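PDB 4I4C: UPF0255 protein frsA from Vibrio vulnificus, which probably hydrolyses carboxylic esters, as a member of the FrsA family of alpha/beta-hydrolase-like proteins, although its physiological role is not settled. Local coordinates for residues 280-285 with 354-359; 289-294 with 407-412; 47-52 with 313-318. All coordinates share one frame; numbering follows the deposited sequence.

Contact 1 (280-285 with 354-359)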
loop_
_atom_site.group_PDB
_atom_site.type_symbol
_atom_site.label_atom_id
_atom_site.label_comp_id
_atom_site.label_asym_id
_atom_site.label_seq_id
_atom_site.Cartn_x
_atom_site.Cartn_y
_atom_site.Cartn_z
ATOM N N ARG A 280 -0.998 15.712 -4.692
ATOM C CA ARG A 280 0.142 16.438 -5.160
ATOM C C ARG A 280 0.199 16.515 -6.658
ATOM O O ARG A 280 0.306 17.551 -7.240
ATOM C CB ARG A 280 1.395 15.781 -4.671
ATOM C CG ARG A 280 2.355 16.710 -4.098
ATOM C CD ARG A 280 3.675 16.137 -4.013
ATOM N NE ARG A 280 4.583 17.132 -3.491
ATOM C CZ ARG A 280 5.619 17.554 -4.172
ATOM N NH1 ARG A 280 6.411 18.467 -3.715
ATOM N NH2 ARG A 280 5.836 17.047 -5.330
ATOM N N LEU A 281 0.084 15.374 -7.268
ATOM C CA LEU A 281 0.083 15.277 -8.723
ATOM C C LEU A 281 -1.124 15.980 -9.375
ATOM O O LEU A 281 -1.030 16.466 -10.510
ATOM C CB LEU A 281 0.158 13.806 -9.151
ATOM C CG LEU A 281 0.167 13.524 -10.651
ATOM C CD1 LEU A 281 1.263 14.317 -11.345
ATOM C CD2 LEU A 281 0.349 12.033 -10.904
ATOM N N SER A 282 -2.245 16.042 -8.659
ATOM C CA SER A 282 -3.470 16.586 -9.222
ATOM C C SER A 282 -3.416 18.103 -9.213
ATOM O O SER A 282 -4.221 18.764 -9.870
ATOM C CB SER A 282 -4.693 16.098 -8.446
ATOM O OG SER A 282 -4.928 14.714 -8.675
ATOM N N PHE A 283 -2.465 18.648 -8.458
ATOM C CA PHE A 283 -2.199 20.083 -8.484
ATOM C C PHE A 283 -1.111 20.389 -9.502
ATOM O O PHE A 283 -1.128 21.440 -10.143
ATOM C CB PHE A 283 -1.765 20.573 -7.113
ATOM C CG PHE A 283 -2.903 20.803 -6.157
ATOM C CD1 PHE A 283 -3.364 19.781 -5.346
ATOM C CD2 PHE A 283 -3.496 22.054 -6.051
ATOM C CE1 PHE A 283 -4.395 19.995 -4.458
ATOM C CE2 PHE A 283 -4.530 22.272 -5.167
ATOM C CZ PHE A 283 -4.980 21.241 -4.367
ATOM N N LEU A 284 -0.168 19.464 -9.658
ATOM C CA LEU A 284 0.950 19.677 -10.571
ATOM C C LEU A 284 0.558 19.532 -12.043
ATOM O O LEU A 284 1.034 20.280 -12.899
ATOM C CB LEU A 284 2.118 18.750 -10.221
ATOM C CG LEU A 284 2.835 19.033 -8.895
ATOM C CD1 LEU A 284 3.707 17.854 -8.478
ATOM C CD2 LEU A 284 3.678 20.277 -9.001
ATOM N N GLU A 285 -0.319 18.581 -12.340
ATOM C CA GLU A 285 -0.693 18.324 -13.727
ATOM C C GLU A 285 -2.199 18.418 -13.938
ATOM O O GLU A 285 -2.885 17.408 -14.044
ATOM C CB GLU A 285 -0.175 16.956 -14.151
ATOM C CG GLU A 285 1.328 16.833 -14.067
ATOM C CD GLU A 285 2.025 17.290 -15.337
ATOM O OE1 GLU A 285 1.339 17.811 -16.247
ATOM O OE2 GLU A 285 3.262 17.108 -15.430
ATOM N N THR A 354 -7.567 23.362 -7.978
ATOM C CA THR A 354 -7.225 22.531 -9.122
ATOM C C THR A 354 -8.482 22.218 -9.942
ATOM O O THR A 354 -9.583 22.091 -9.397
ATOM C CB THR A 354 -6.440 21.233 -8.698
ATOM O OG1 THR A 354 -6.362 20.321 -9.804
ATOM C CG2 THR A 354 -7.104 20.555 -7.509
ATOM N N LYS A 355 -8.315 22.118 -11.256
ATOM C CA LYS A 355 -9.418 21.794 -12.154
ATOM C C LYS A 355 -9.798 20.317 -12.009
ATOM O O LYS A 355 -10.895 19.902 -12.394
ATOM C CB LYS A 355 -9.007 22.109 -13.593
ATOM C CG LYS A 355 -10.061 21.851 -14.640
ATOM C CD LYS A 355 -9.495 22.150 -16.008
ATOM C CE LYS A 355 -10.499 21.827 -17.083
ATOM N NZ LYS A 355 -9.921 22.091 -18.422
ATOM N N VAL A 356 -8.867 19.538 -11.459
ATOM C CA VAL A 356 -9.080 18.117 -11.173
ATOM C C VAL A 356 -10.111 17.911 -10.072
ATOM O O VAL A 356 -9.943 18.392 -8.951
ATOM C CB VAL A 356 -7.776 17.416 -10.741
ATOM C CG1 VAL A 356 -8.025 15.910 -10.560
ATOM C CG2 VAL A 356 -6.663 17.676 -11.763
ATOM N N PRO A 357 -11.199 17.207 -10.395
ATOM C CA PRO A 357 -12.141 16.871 -9.332
ATOM C C PRO A 357 -11.563 15.735 -8.479
ATOM O O PRO A 357 -11.247 14.654 -8.982
ATOM C CB PRO A 357 -13.391 16.453 -10.104
ATOM C CG PRO A 357 -12.892 15.944 -11.399
ATOM C CD PRO A 357 -11.596 16.649 -11.696
ATOM N N ILE A 358 -11.378 16.014 -7.195
ATOM C CA ILE A 358 -10.853 15.037 -6.257
ATOM C C ILE A 358 -11.946 14.609 -5.288
ATOM O O ILE A 358 -12.577 15.450 -4.641
ATOM C CB ILE A 358 -9.689 15.622 -5.424
ATOM C CG1 ILE A 358 -8.576 16.133 -6.337
ATOM C CG2 ILE A 358 -9.162 14.585 -4.420
ATOM C CD1 ILE A 358 -7.554 16.984 -5.631
ATOM N N LEU A 359 -12.174 13.305 -5.199
ATOM C CA LEU A 359 -13.028 12.748 -4.165
ATOM C C LEU A 359 -12.114 12.226 -3.072
ATOM O O LEU A 359 -11.252 11.390 -3.328
ATOM C CB LEU A 359 -13.872 11.606 -4.725
ATOM C CG LEU A 359 -14.589 10.728 -3.700
ATOM C CD1 LEU A 359 -15.666 11.520 -2.995
ATOM C CD2 LEU A 359 -15.171 9.467 -4.352
#

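Contact 2 (289-294 with 407-412)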
loop_
_atom_site.group_PDB
_atom_site.type_symbol
_atom_site.label_atom_id
_atom_site.label_comp_id
_atom_site.label_asym_id
_atom_site.label_seq_id
_atom_site.Cartn_x
_atom_site.Cartn_y
_atom_site.Cartn_z
ATOM N N ILE A 289 -4.416 15.130 -15.712
ATOM C CA ILE A 289 -5.200 14.365 -14.742
ATOM C C ILE A 289 -6.671 14.763 -14.827
ATOM O O ILE A 289 -7.016 15.924 -14.634
ATOM C CB ILE A 289 -4.696 14.576 -13.302
ATOM C CG1 ILE A 289 -3.270 14.036 -13.147
ATOM C CG2 ILE A 289 -5.635 13.924 -12.294
ATOM C CD1 ILE A 289 -3.086 12.659 -13.763
ATOM N N LYS A 290 -7.529 13.792 -15.121
ATOM C CA LYS A 290 -8.958 14.044 -15.300
ATOM C C LYS A 290 -9.775 13.782 -14.033
ATOM O O LYS A 290 -10.871 14.320 -13.871
ATOM C CB LYS A 290 -9.489 13.183 -16.445
ATOM C CG LYS A 290 -8.875 13.521 -17.805
ATOM C CD LYS A 290 -9.045 15.017 -18.129
ATOM C CE LYS A 290 -8.624 15.363 -19.560
ATOM N NZ LYS A 290 -7.232 14.885 -19.888
ATOM N N ALA A 291 -9.242 12.949 -13.140
ATOM C CA ALA A 291 -9.946 12.611 -11.903
ATOM C C ALA A 291 -8.988 12.043 -10.876
ATOM O O ALA A 291 -8.029 11.385 -11.242
ATOM C CB ALA A 291 -11.054 11.602 -12.182
ATOM N N CYS A 292 -9.262 12.293 -9.597
ATOM C CA CYS A 292 -8.468 11.736 -8.508
ATOM C C CYS A 292 -9.366 11.276 -7.352
ATOM O O CYS A 292 -10.337 11.944 -6.996
ATOM C CB CYS A 292 -7.416 12.749 -8.015
ATOM S SG CYS A 292 -6.408 12.167 -6.582
ATOM N N VAL A 293 -9.049 10.117 -6.780
ATOM C CA VAL A 293 -9.782 9.603 -5.635
ATOM C C VAL A 293 -8.763 9.083 -4.628
ATOM O O VAL A 293 -7.829 8.361 -4.995
ATOM C CB VAL A 293 -10.723 8.445 -6.028
ATOM C CG1 VAL A 293 -11.528 7.974 -4.827
ATOM C CG2 VAL A 293 -11.647 8.859 -7.164
ATOM N N ILE A 294 -8.936 9.458 -3.372
ATOM C CA ILE A 294 -8.041 9.025 -2.318
ATOM C C ILE A 294 -8.817 8.417 -1.149
ATOM O O ILE A 294 -9.940 8.807 -0.876
ATOM C CB ILE A 294 -7.129 10.174 -1.822
ATOM C CG1 ILE A 294 -7.958 11.321 -1.226
ATOM C CG2 ILE A 294 -6.237 10.694 -2.955
ATOM C CD1 ILE A 294 -7.099 12.335 -0.442
ATOM N N LYS A 407 -17.746 5.179 -9.214
ATOM C CA LYS A 407 -18.738 6.122 -9.751
ATOM C C LYS A 407 -18.096 7.443 -10.169
ATOM O O LYS A 407 -18.433 8.014 -11.214
ATOM C CB LYS A 407 -19.875 6.385 -8.752
ATOM C CG LYS A 407 -21.041 5.420 -8.891
ATOM C CD LYS A 407 -21.601 5.415 -10.318
ATOM C CE LYS A 407 -22.083 6.802 -10.746
ATOM N NZ LYS A 407 -22.852 6.772 -12.025
ATOM N N TRP A 408 -17.170 7.911 -9.341
ATOM C CA TRP A 408 -16.427 9.132 -9.615
ATOM C C TRP A 408 -15.638 8.960 -10.906
ATOM O O TRP A 408 -15.636 9.840 -11.767
ATOM C CB TRP A 408 -15.486 9.419 -8.446
ATOM C CG TRP A 408 -14.867 10.789 -8.427
ATOM C CD1 TRP A 408 -13.634 11.146 -8.908
ATOM C CD2 TRP A 408 -15.437 11.979 -7.867
ATOM N NE1 TRP A 408 -13.407 12.484 -8.684
ATOM C CE2 TRP A 408 -14.495 13.017 -8.045
ATOM C CE3 TRP A 408 -16.649 12.267 -7.231
ATOM C CZ2 TRP A 408 -14.729 14.319 -7.608
ATOM C CZ3 TRP A 408 -16.880 13.559 -6.796
ATOM C CH2 TRP A 408 -15.925 14.568 -6.985
ATOM N N LEU A 409 -14.982 7.810 -11.044
ATOM C CA LEU A 409 -14.177 7.537 -12.230
ATOM C C LEU A 409 -15.053 7.312 -13.450
ATOM O O LEU A 409 -14.725 7.747 -14.548
ATOM C CB LEU A 409 -13.255 6.348 -11.986
ATOM C CG LEU A 409 -12.184 6.706 -10.958
ATOM C CD1 LEU A 409 -11.689 5.468 -10.235
ATOM C CD2 LEU A 409 -11.030 7.439 -11.629
ATOM N N GLU A 410 -16.174 6.639 -13.245
ATOM C CA GLU A 410 -17.175 6.474 -14.282
ATOM C C GLU A 410 -17.620 7.841 -14.799
ATOM O O GLU A 410 -17.662 8.066 -16.011
ATOM C CB GLU A 410 -18.371 5.726 -13.704
ATOM C CG GLU A 410 -19.384 5.236 -14.707
ATOM C CD GLU A 410 -20.204 4.092 -14.150
ATOM O OE1 GLU A 410 -20.030 3.767 -12.953
ATOM O OE2 GLU A 410 -21.011 3.511 -14.906
ATOM N N ASP A 411 -17.938 8.753 -13.879
ATOM C CA ASP A 411 -18.444 10.078 -14.260
ATOM C C ASP A 411 -17.402 10.974 -14.927
ATOM O O ASP A 411 -17.720 11.705 -15.864
ATOM C CB ASP A 411 -19.063 10.813 -13.061
ATOM C CG ASP A 411 -20.270 10.080 -12.474
ATOM O OD1 ASP A 411 -20.820 9.176 -13.144
ATOM O OD2 ASP A 411 -20.670 10.412 -11.337
ATOM N N GLU A 412 -16.164 10.918 -14.456
ATOM C CA GLU A 412 -15.171 11.889 -14.900
ATOM C C GLU A 412 -14.230 11.347 -15.968
ATOM O O GLU A 412 -13.727 12.109 -16.794
ATOM C CB GLU A 412 -14.390 12.455 -13.709
ATOM C CG GLU A 412 -15.264 13.144 -12.658
ATOM C CD GLU A 412 -15.883 14.446 -13.160
ATOM O OE1 GLU A 412 -15.447 14.936 -14.217
ATOM O OE2 GLU A 412 -16.791 14.979 -12.493
HETATM O O HOH W 1 -13.181 15.420 -15.231
#

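Contact 3 (47-52 with 313-318)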
loop_
_atom_site.group_PDB
_atom_site.type_symbol
_atom_site.label_atom_id
_atom_site.label_comp_id
_atom_site.label_asym_id
_atom_site.label_seq_id
_atom_site.Cartn_x
_atom_site.Cartn_y
_atom_site.Cartn_z
ATOM N N SER A 47 -1.334 -7.038 21.618
ATOM C CA SER A 47 -0.959 -8.467 21.581
ATOM C C SER A 47 -0.161 -8.827 20.340
ATOM O O SER A 47 0.207 -9.989 20.143
ATOM C CB SER A 47 -2.229 -9.345 21.591
ATOM O OG SER A 47 -2.847 -9.351 22.864
ATOM N N TRP A 48 0.060 -7.842 19.472
ATOM C CA TRP A 48 0.715 -8.079 18.204
ATOM C C TRP A 48 1.706 -6.960 17.986
ATOM O O TRP A 48 1.443 -5.826 18.384
ATOM C CB TRP A 48 -0.313 -8.071 17.060
ATOM C CG TRP A 48 -1.352 -9.133 17.155
ATOM C CD1 TRP A 48 -2.594 -9.014 17.709
ATOM C CD2 TRP A 48 -1.257 -10.484 16.668
ATOM N NE1 TRP A 48 -3.269 -10.203 17.610
ATOM C CE2 TRP A 48 -2.475 -11.120 16.972
ATOM C CE3 TRP A 48 -0.264 -11.210 15.998
ATOM C CZ2 TRP A 48 -2.728 -12.450 16.635
ATOM C CZ3 TRP A 48 -0.517 -12.535 15.663
ATOM C CH2 TRP A 48 -1.738 -13.141 15.985
ATOM N N TYR A 49 2.852 -7.281 17.390
ATOM C CA TYR A 49 3.819 -6.257 16.967
ATOM C C TYR A 49 3.253 -5.544 15.742
ATOM O O TYR A 49 3.036 -4.321 15.749
ATOM C CB TYR A 49 5.174 -6.894 16.641
ATOM C CG TYR A 49 6.007 -6.084 15.669
ATOM C CD1 TYR A 49 6.593 -4.885 16.051
ATOM C CD2 TYR A 49 6.203 -6.527 14.362
ATOM C CE1 TYR A 49 7.356 -4.135 15.136
ATOM C CE2 TYR A 49 6.960 -5.807 13.464
ATOM C CZ TYR A 49 7.529 -4.615 13.844
ATOM O OH TYR A 49 8.272 -3.907 12.922
ATOM N N ARG A 50 2.984 -6.325 14.699
ATOM C CA ARG A 50 2.334 -5.801 13.502
ATOM C C ARG A 50 0.949 -5.245 13.797
ATOM O O ARG A 50 0.252 -5.743 14.663
ATOM C CB ARG A 50 2.217 -6.909 12.456
ATOM C CG ARG A 50 3.546 -7.262 11.843
ATOM C CD ARG A 50 3.466 -8.585 11.123
ATOM N NE ARG A 50 4.764 -8.987 10.573
ATOM C CZ ARG A 50 5.685 -9.694 11.233
ATOM N NH1 ARG A 50 5.488 -10.054 12.503
ATOM N NH2 ARG A 50 6.818 -10.017 10.628
ATOM N N ASN A 51 0.562 -4.192 13.082
ATOM C CA ASN A 51 -0.839 -3.822 13.048
ATOM C C ASN A 51 -1.551 -4.817 12.142
ATOM O O ASN A 51 -1.262 -4.907 10.953
ATOM C CB ASN A 51 -1.041 -2.387 12.556
ATOM C CG ASN A 51 -2.507 -1.963 12.577
ATOM O OD1 ASN A 51 -3.081 -1.658 11.539
ATOM N ND2 ASN A 51 -3.121 -1.967 13.761
ATOM N N LEU A 52 -2.444 -5.598 12.737
ATOM C CA LEU A 52 -3.239 -6.592 12.023
ATOM C C LEU A 52 -4.302 -5.927 11.158
ATOM O O LEU A 52 -5.084 -5.104 11.638
ATOM C CB LEU A 52 -3.930 -7.507 13.031
ATOM C CG LEU A 52 -3.444 -8.939 13.091
ATOM C CD1 LEU A 52 -1.938 -8.962 13.176
ATOM C CD2 LEU A 52 -4.101 -9.641 14.272
ATOM N N PRO A 313 2.517 2.987 17.528
ATOM C CA PRO A 313 3.094 1.657 17.741
ATOM C C PRO A 313 4.431 1.495 17.015
ATOM O O PRO A 313 4.663 2.143 15.997
ATOM C CB PRO A 313 2.029 0.717 17.158
ATOM C CG PRO A 313 0.745 1.461 17.392
ATOM C CD PRO A 313 1.101 2.912 17.112
ATOM N N LYS A 314 5.299 0.643 17.545
ATOM C CA LYS A 314 6.634 0.467 16.992
ATOM C C LYS A 314 6.642 0.082 15.514
ATOM O O LYS A 314 7.561 0.451 14.783
ATOM C CB LYS A 314 7.400 -0.583 17.803
ATOM C CG LYS A 314 8.818 -0.772 17.332
ATOM C CD LYS A 314 9.575 -1.830 18.149
ATOM C CE LYS A 314 10.996 -1.955 17.599
ATOM N NZ LYS A 314 11.769 -2.967 18.374
ATOM N N MET A 315 5.627 -0.665 15.069
ATOM C CA MET A 315 5.592 -1.093 13.661
ATOM C C MET A 315 5.600 0.087 12.694
ATOM O O MET A 315 6.257 0.036 11.660
ATOM C CB MET A 315 4.385 -1.979 13.345
ATOM C CG MET A 315 4.592 -2.780 12.053
ATOM S SD MET A 315 3.127 -3.233 11.101
ATOM C CE MET A 315 2.729 -1.670 10.312
ATOM N N TYR A 316 4.886 1.150 13.041
ATOM C CA TYR A 316 4.846 2.342 12.173
ATOM C C TYR A 316 6.182 3.078 12.150
ATOM O O TYR A 316 6.663 3.491 11.085
ATOM C CB TYR A 316 3.681 3.284 12.547
ATOM C CG TYR A 316 2.319 2.619 12.369
ATOM C CD1 TYR A 316 1.700 2.583 11.118
ATOM C CD2 TYR A 316 1.667 2.000 13.439
ATOM C CE1 TYR A 316 0.470 1.963 10.938
ATOM C CE2 TYR A 316 0.422 1.378 13.267
ATOM C CZ TYR A 316 -0.165 1.367 12.009
ATOM O OH TYR A 316 -1.388 0.759 11.807
ATOM N N LEU A 317 6.778 3.243 13.325
ATOM C CA LEU A 317 8.084 3.873 13.422
ATOM C C LEU A 317 9.150 3.026 12.703
ATOM O O LEU A 317 10.048 3.576 12.068
ATOM C CB LEU A 317 8.440 4.116 14.890
ATOM C CG LEU A 317 7.527 5.133 15.595
ATOM C CD1 LEU A 317 7.721 5.085 17.114
ATOM C CD2 LEU A 317 7.793 6.540 15.067
ATOM N N ASP A 318 9.028 1.696 12.772
ATOM C CA ASP A 318 9.959 0.806 12.067
ATOM C C ASP A 318 9.827 0.982 10.547
ATOM O O ASP A 318 10.825 1.102 9.830
ATOM C CB ASP A 318 9.726 -0.673 12.427
ATOM C CG ASP A 318 10.174 -1.052 13.859
ATOM O OD1 ASP A 318 10.820 -0.253 14.582
ATOM O OD2 ASP A 318 9.889 -2.208 14.250
HETATM O O HOH W 2 4.227 -2.191 16.976
#

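Contact 1 (280-285 with 354-359)
Thr354 meets the last turn of helix 273-284 with both branches of its side chain: the methyl lies over the ring of Phe283 and the hydroxyl turns to the backbone of Ser282. CG2 of Thr354 is 3.9 Å from the centroid of the Phe283 ring and 14° off the ring normal, a CH-pi contact over one face, displaced slightly toward the rim. The two side chains cross at about a right angle. With OG1 anti to the backbone N of Thr354 (chi1 168°), the hydroxyl is directed to Ser282 O, to which it donates a short hydrogen bond of 2.6 Å; the donor stands 32° out of the carbonyl plane. The same OG1 accepts from Val356 N at 3.1 Å, closing an ST turn; this buried oxygen thus donates to the helix end and accepts from within its own turn.

That turn leads into strand 358-363 of the central sheet, while helix 273-284 is the connection of a beta-alpha-beta crossover between the parallel strands 266-271 and 291-295. The contact thus joins the C-terminal end of the crossover helix to the entry of the next strand in the sheet.

Next to the turn, the methyls of Val356 pack on the serine: CG2 lies 3.3 Å from Ser282 O and CG1 3.8 Å from Ser282 OG. That hydroxyl is hydrogen-bonded to Met278 O of the same helix. Ser282 CB faces the other segment, with Ile358 CD1 4.1 Å from Ser282 CB. Cys292 of the adjacent strand touches Ser282, Val356 and Ile358 alike.

Contact 2 (289-294 with 407-412)
Ala291 presses its single methyl against one side of helix 407-412, where three residues of the helix meet it. The nearest is Glu412, whose CB is 3.8 Å from Ala291 CB; Trp408 CD1 and Leu409 CD2 each approach the same methyl to 4.2 Å. Tryptophan and glutamate are four residues apart, one turn of the helix, so the small side chain sits against the surface formed by successive turns.

Two residues on, Val293 points to the same side of the strand and brings CG2 to 3.5 Å from Trp408 CD1, with Trp408 CG next nearest. The valine and the indole cross obliquely, and the methyl also comes within 4.4 Å of Leu409 CG. Trp408 has CG anti to its backbone N (chi1 -167°), which carries CG toward the strand; CD1 and NE1 of the five-membered ring are the indole atoms nearest it. NE1 lies 3.5 Å from Cys292 O, but its hydrogen bond goes to the carbonyl O of Pro357, just before strand 358-363.

At the outer end the contact turns polar: a water donates to Lys290 O, at 2.9 Å, and also lies against OE1 of Glu412, whose chain bends at chi2 (-69°); at 2.5 Å from OE1 the water is close enough for the geometry of this second leg to be doubtful.

Strand 291-294 and helix 407-412 run antiparallel, at 176°, with axes 8.6 Å apart. Cys292, pointing the other way from Ala291 and Val293, packs on Met278 and Ser282 of helix 273-284. The strand, between 266-271 and 358-363 in the sheet, has helix 273-284 on one face and helix 394-413 on the other, consistent with the three-layered alpha/beta/alpha build of the alpha/beta-hydrolase fold, with helix 394-413 the last helix of the chain.

Contact 3 (47-52 with 313-318)
Tyr49 OH donates a hydrogen bond of 2.7 Å to Asp318 OD2, which receives it on its anti lone pair, the one turned away from OD1. Ring and carboxylate planes are 40° apart, and the other oxygen of Asp318, OD1, is hydrogen-bonded to Tyr29 OH, so the carboxylate is held at both oxygens. A second link runs through water: it donates to Tyr49 O at 2.7 Å and accepts from Met315 N at 2.8 Å, satisfying an amide in the first turn of the helix. Asn51 N makes a weak hydrogen bond to Met315 SD, 3.4 Å long, with an N-H...S angle of 158°.

The helix involved, 314-323, has Pro313 at its N-cap position and belongs to the long excursion between the sheet strands 291-295 and 358-363. Its partner is the loop between helices 31-44 and 54-60 of the N-terminal helical part, so the contact ties that part to the insertion. A hexanoic acid bound in the crystal comes within about 4 Å (nearest atoms) of the Tyr316 side chain.

Met315 and Tyr49 carry the packing. Met315 CG, anti to the backbone N (chi1 -161°), stands over one face of the Tyr49 ring, 3.9 Å from CZ, and the two side chains cross at about a right angle. SD reaches on to Arg50 CA at 3.6 Å, while Lys314 CG lies at the edge of the tyrosine. Farther out, Asn51 CB approaches the Tyr316 ring, 3.9 Å from its CZ; Arg53 makes a hydrogen bond to Asn51 OD1 and a weak one to Tyr316 OH.

Overall arrangement
Contacts 1 and 2 adjoin in one region of the central sheet: their centres are about 11 Å apart, and strands 291-295 and 358-363, neighbours in that sheet, are bonded directly, with Leu359 N 2.9 Å from Cys292 O. Each packs a helix on the sheet, but from opposite faces. Contact 1 is buried and pairs apolar packing with a gripped threonine hydroxyl; contact 2 is chiefly apolar and becomes hydrated at its outer end. Contact 3 lies beyond the chain's centre, about 33 Å from both by centres, and holds no strand. Only partly buried, it relies on a tyrosine-carboxylate bond, a water bridge and a weak N-H to sulphur bond between loop and helix.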